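Local coordinates for protein Alpha/beta hydrolase (Legionella pneumophila subsp. pneumophila str. Philadelphia 1, PDB 4EZI) that probably acts as an alpha/beta-fold hydrolase, possibly a lipase that cleaves triacylglycerols, at residues F209-E213 / D318-P322. Sequence-based numbering, arbitrary orientation. Where two conformers were deposited one is given.
Sequences FVMLE and DRDVP
The last turn of helix 203-212 meets an irregular loop, residues 318-322, that follows strand 310-314. Closest CA pairs set the register: Phe209 with Pro322 at 6.2 Å, Val210 with Asp320 at 6.8 Å and Glu213 with Arg319 at 7.7 Å. Glu213 N still hydrogen-bonds to Phe209 O (2.9 Å), although Glu213 itself (phi/psi -124/56) has left helical geometry.

Packing centres on Phe209: the CA-CB bond points toward the loop, and the t rotamer of chi1 lays the ring against it. Its apolar partner is Pro322, whose CB sits over the ring face in a CH-pi contact, 3.9 Å from the centroid and 20° off the normal. Backbone oxygens add van der Waals contacts: Asp318 O approaches the ring edge, 3.5 Å from Phe209 CZ, and beside Phe209, Val210 CG2 touches Asp320 O at 3.6 Å.

Within the loop, Asp318 OD1 accepts from Asp320 N (2.7 Å, an Asx turn) and Val321 N (3.0 Å), while Asp318 OD2 is hydrogen-bonded to His351 ND1. Ser169, on a GxSxG elbow, His351 and Asp318, the probable acid, have geometry consistent with the Ser-His-Asp triad of the alpha/beta-hydrolase fold. The contact joins this loop to the mainly helical insertion between strands 193-197 and 310-314. Asp320, its CA-CB bond directed away from Phe209-Glu213, uses OD2 for a salt bridge to Arg217 NE and a hydrogen bond with Tyr221 OH.

The charged contacts involve exposed residues. Arg319, with chi1 to chi3 all m, curls so that Arg319 NH2 reaches Glu213 OE1 at 3.0 Å in a hydrogen-bonded salt bridge (N-H...O angle 136°); Phe209 CE1 lies over the guanidinium face, 3.6 Å from Arg319 NH2. One water lies 3.0 Å from Glu213 O and 2.8 Å from Arg319 O, and a second accepts from Arg319 NH1 at 3.0 Å.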
ATOM      1  N   PHE A 209       9.617  16.878  -4.039  1.00  8.91           N
ATOM      2  CA  PHE A 209      10.562  15.841  -4.363  1.00  8.36           C
ATOM      3  C   PHE A 209      10.236  15.218  -5.729  1.00  8.21           C
ATOM      4  O   PHE A 209      11.121  15.007  -6.545  1.00 10.06           O
ATOM      5  CB  PHE A 209      10.542  14.824  -3.234  1.00  9.36           C
ATOM      6  CG  PHE A 209      11.687  13.872  -3.236  1.00  8.39           C
ATOM      7  CD1 PHE A 209      12.940  14.313  -2.855  1.00  9.61           C
ATOM      8  CD2 PHE A 209      11.526  12.558  -3.593  1.00 10.26           C
ATOM      9  CE1 PHE A 209      13.996  13.460  -2.776  1.00 10.30           C
ATOM     10  CE2 PHE A 209      12.567  11.686  -3.512  1.00 10.66           C
ATOM     11  CZ  PHE A 209      13.819  12.137  -3.097  1.00 11.12           C
ATOM     12  N   VAL A 210       8.966  14.911  -5.961  1.00  7.80           N
ATOM     13  CA  VAL A 210       8.589  14.184  -7.159  1.00  7.51           C
ATOM     14  C   VAL A 210       8.603  15.114  -8.375  1.00  7.67           C
ATOM     15  O   VAL A 210       9.010  14.721  -9.458  1.00  8.58           O
ATOM     16  CB  VAL A 210       7.250  13.434  -6.943  1.00  8.05           C
ATOM     17  CG1 VAL A 210       6.868  12.643  -8.157  1.00 10.30           C
ATOM     18  CG2 VAL A 210       7.350  12.496  -5.730  1.00  9.31           C
HETATM   19  N   MSE A 211       8.172  16.368  -8.203  1.00  7.68           N
HETATM   20  CA  MSE A 211       8.148  17.298  -9.330  0.50  7.83           C
HETATM   21  C   MSE A 211       9.521  17.842  -9.679  1.00  8.04           C
HETATM   22  O   MSE A 211       9.819  18.010 -10.850  1.00  9.27           O
HETATM   23  CB  MSE A 211       7.229  18.466  -9.030  0.50  8.58           C
HETATM   24  CG  MSE A 211       5.771  18.100  -8.992  0.50 10.07           C
HETATM   25 SE   MSE A 211       4.619  19.624  -9.253  0.38 16.28          SE
HETATM   26  CE  MSE A 211       3.107  18.712 -10.041  0.50 11.12           C
ATOM     27  N   LEU A 212      10.330  18.161  -8.653  1.00  8.45           N
ATOM     28  CA  LEU A 212      11.608  18.880  -8.872  1.00  8.76           C
ATOM     29  C   LEU A 212      12.864  18.068  -8.651  1.00  8.74           C
ATOM     30  O   LEU A 212      13.925  18.484  -9.111  1.00  9.91           O
ATOM     31  CB  LEU A 212      11.677  20.125  -7.989  1.00 10.06           C
ATOM     32  CG  LEU A 212      10.646  21.201  -8.282  1.00 12.30           C
ATOM     33  CD1 LEU A 212      10.688  22.280  -7.215  1.00 14.54           C
ATOM     34  CD2 LEU A 212      10.858  21.827  -9.673  1.00 14.93           C
ATOM     35  N   GLU A 213      12.761  16.906  -8.015  1.00  9.01           N
ATOM     36  CA  GLU A 213      13.874  15.957  -7.952  1.00  8.74           C
ATOM     37  C   GLU A 213      13.394  14.603  -8.518  1.00  8.38           C
ATOM     38  O   GLU A 213      13.482  13.571  -7.856  1.00  9.49           O
ATOM     39  CB  GLU A 213      14.359  15.800  -6.533  1.00  9.39           C
ATOM     40  CG  GLU A 213      14.755  17.119  -5.913  1.00 11.68           C
ATOM     41  CD  GLU A 213      15.381  16.938  -4.557  1.00 13.46           C
ATOM     42  OE1 GLU A 213      16.429  16.260  -4.462  1.00 14.54           O
ATOM     43  OE2 GLU A 213      14.806  17.441  -3.589  1.00 19.83           O
ATOM     44  N   ASP A 318      16.367   6.692  -1.163  1.00  8.59           N
ATOM     45  CA  ASP A 318      15.144   6.759  -1.963  1.00  8.47           C
ATOM     46  C   ASP A 318      15.128   7.989  -2.872  1.00  7.27           C
ATOM     47  O   ASP A 318      15.295   9.101  -2.377  1.00  9.49           O
ATOM     48  CB  ASP A 318      13.918   6.786  -1.049  1.00  7.78           C
ATOM     49  CG  ASP A 318      12.721   6.091  -1.675  1.00  8.65           C
ATOM     50  OD1 ASP A 318      12.373   6.439  -2.828  1.00  8.23           O
ATOM     51  OD2 ASP A 318      12.160   5.177  -1.042  1.00  9.85           O
ATOM     52  N   ARG A 319      14.914   7.752  -4.162  1.00  7.65           N
ATOM     53  CA  ARG A 319      14.717   8.804  -5.145  1.00  8.21           C
ATOM     54  C   ARG A 319      13.267   8.874  -5.621  1.00  7.76           C
ATOM     55  O   ARG A 319      12.960   9.643  -6.525  1.00  9.29           O
ATOM     56  CB  ARG A 319      15.697   8.669  -6.311  1.00 10.07           C
ATOM     57  CG  ARG A 319      17.169   8.644  -5.929  1.00 11.63           C
ATOM     58  CD  ARG A 319      17.554   9.710  -4.943  1.00 14.89           C
ATOM     59  NE  ARG A 319      17.208  11.069  -5.318  1.00 18.89           N
ATOM     60  CZ  ARG A 319      17.231  12.128  -4.491  1.00 20.60           C
ATOM     61  NH1 ARG A 319      17.563  11.993  -3.207  1.00 21.72           N
ATOM     62  NH2 ARG A 319      16.880  13.337  -4.942  1.00 18.88           N
ATOM     63  N   ASP A 320      12.392   8.064  -5.014  1.00  7.73           N
ATOM     64  CA  ASP A 320      10.965   8.084  -5.382  1.00  7.57           C
ATOM     65  C   ASP A 320      10.098   8.849  -4.398  1.00  7.73           C
ATOM     66  O   ASP A 320       9.165   9.536  -4.824  1.00  8.73           O
ATOM     67  CB  ASP A 320      10.387   6.684  -5.480  1.00  7.24           C
ATOM     68  CG  ASP A 320      10.835   5.907  -6.696  1.00  7.58           C
ATOM     69  OD1 ASP A 320      11.963   6.098  -7.176  1.00  9.20           O
ATOM     70  OD2 ASP A 320      10.019   5.085  -7.173  1.00  9.18           O
ATOM     71  N   VAL A 321      10.360   8.687  -3.103  1.00  8.32           N
ATOM     72  CA  VAL A 321       9.654   9.388  -2.038  1.00  9.55           C
ATOM     73  C   VAL A 321      10.680   9.931  -1.035  1.00  9.22           C
ATOM     74  O   VAL A 321      11.677   9.268  -0.757  1.00  9.76           O
ATOM     75  CB  VAL A 321       8.601   8.516  -1.323  1.00 12.35           C
ATOM     76  CG1 VAL A 321       7.487   8.101  -2.292  1.00 15.49           C
ATOM     77  CG2 VAL A 321       9.248   7.341  -0.741  1.00 13.43           C
ATOM     78  N   PRO A 322      10.452  11.133  -0.503  1.00  8.51           N
ATOM     79  CA  PRO A 322      11.496  11.812   0.247  1.00  9.14           C
ATOM     80  C   PRO A 322      11.673  11.241   1.639  1.00  8.77           C
ATOM     81  O   PRO A 322      10.736  11.216   2.441  1.00  9.48           O
ATOM     82  CB  PRO A 322      11.001  13.254   0.318  1.00  9.83           C
ATOM     83  CG  PRO A 322       9.522  13.151   0.223  1.00 10.61           C
ATOM     84  CD  PRO A 322       9.274  11.989  -0.701  1.00  9.16           C
TER
HETATM   85  O   HOH W   1      11.247  11.719  -7.217  1.00  8.69           O
HETATM   86  O   HOH W   2      17.512  14.583  -1.657  1.00 24.80           O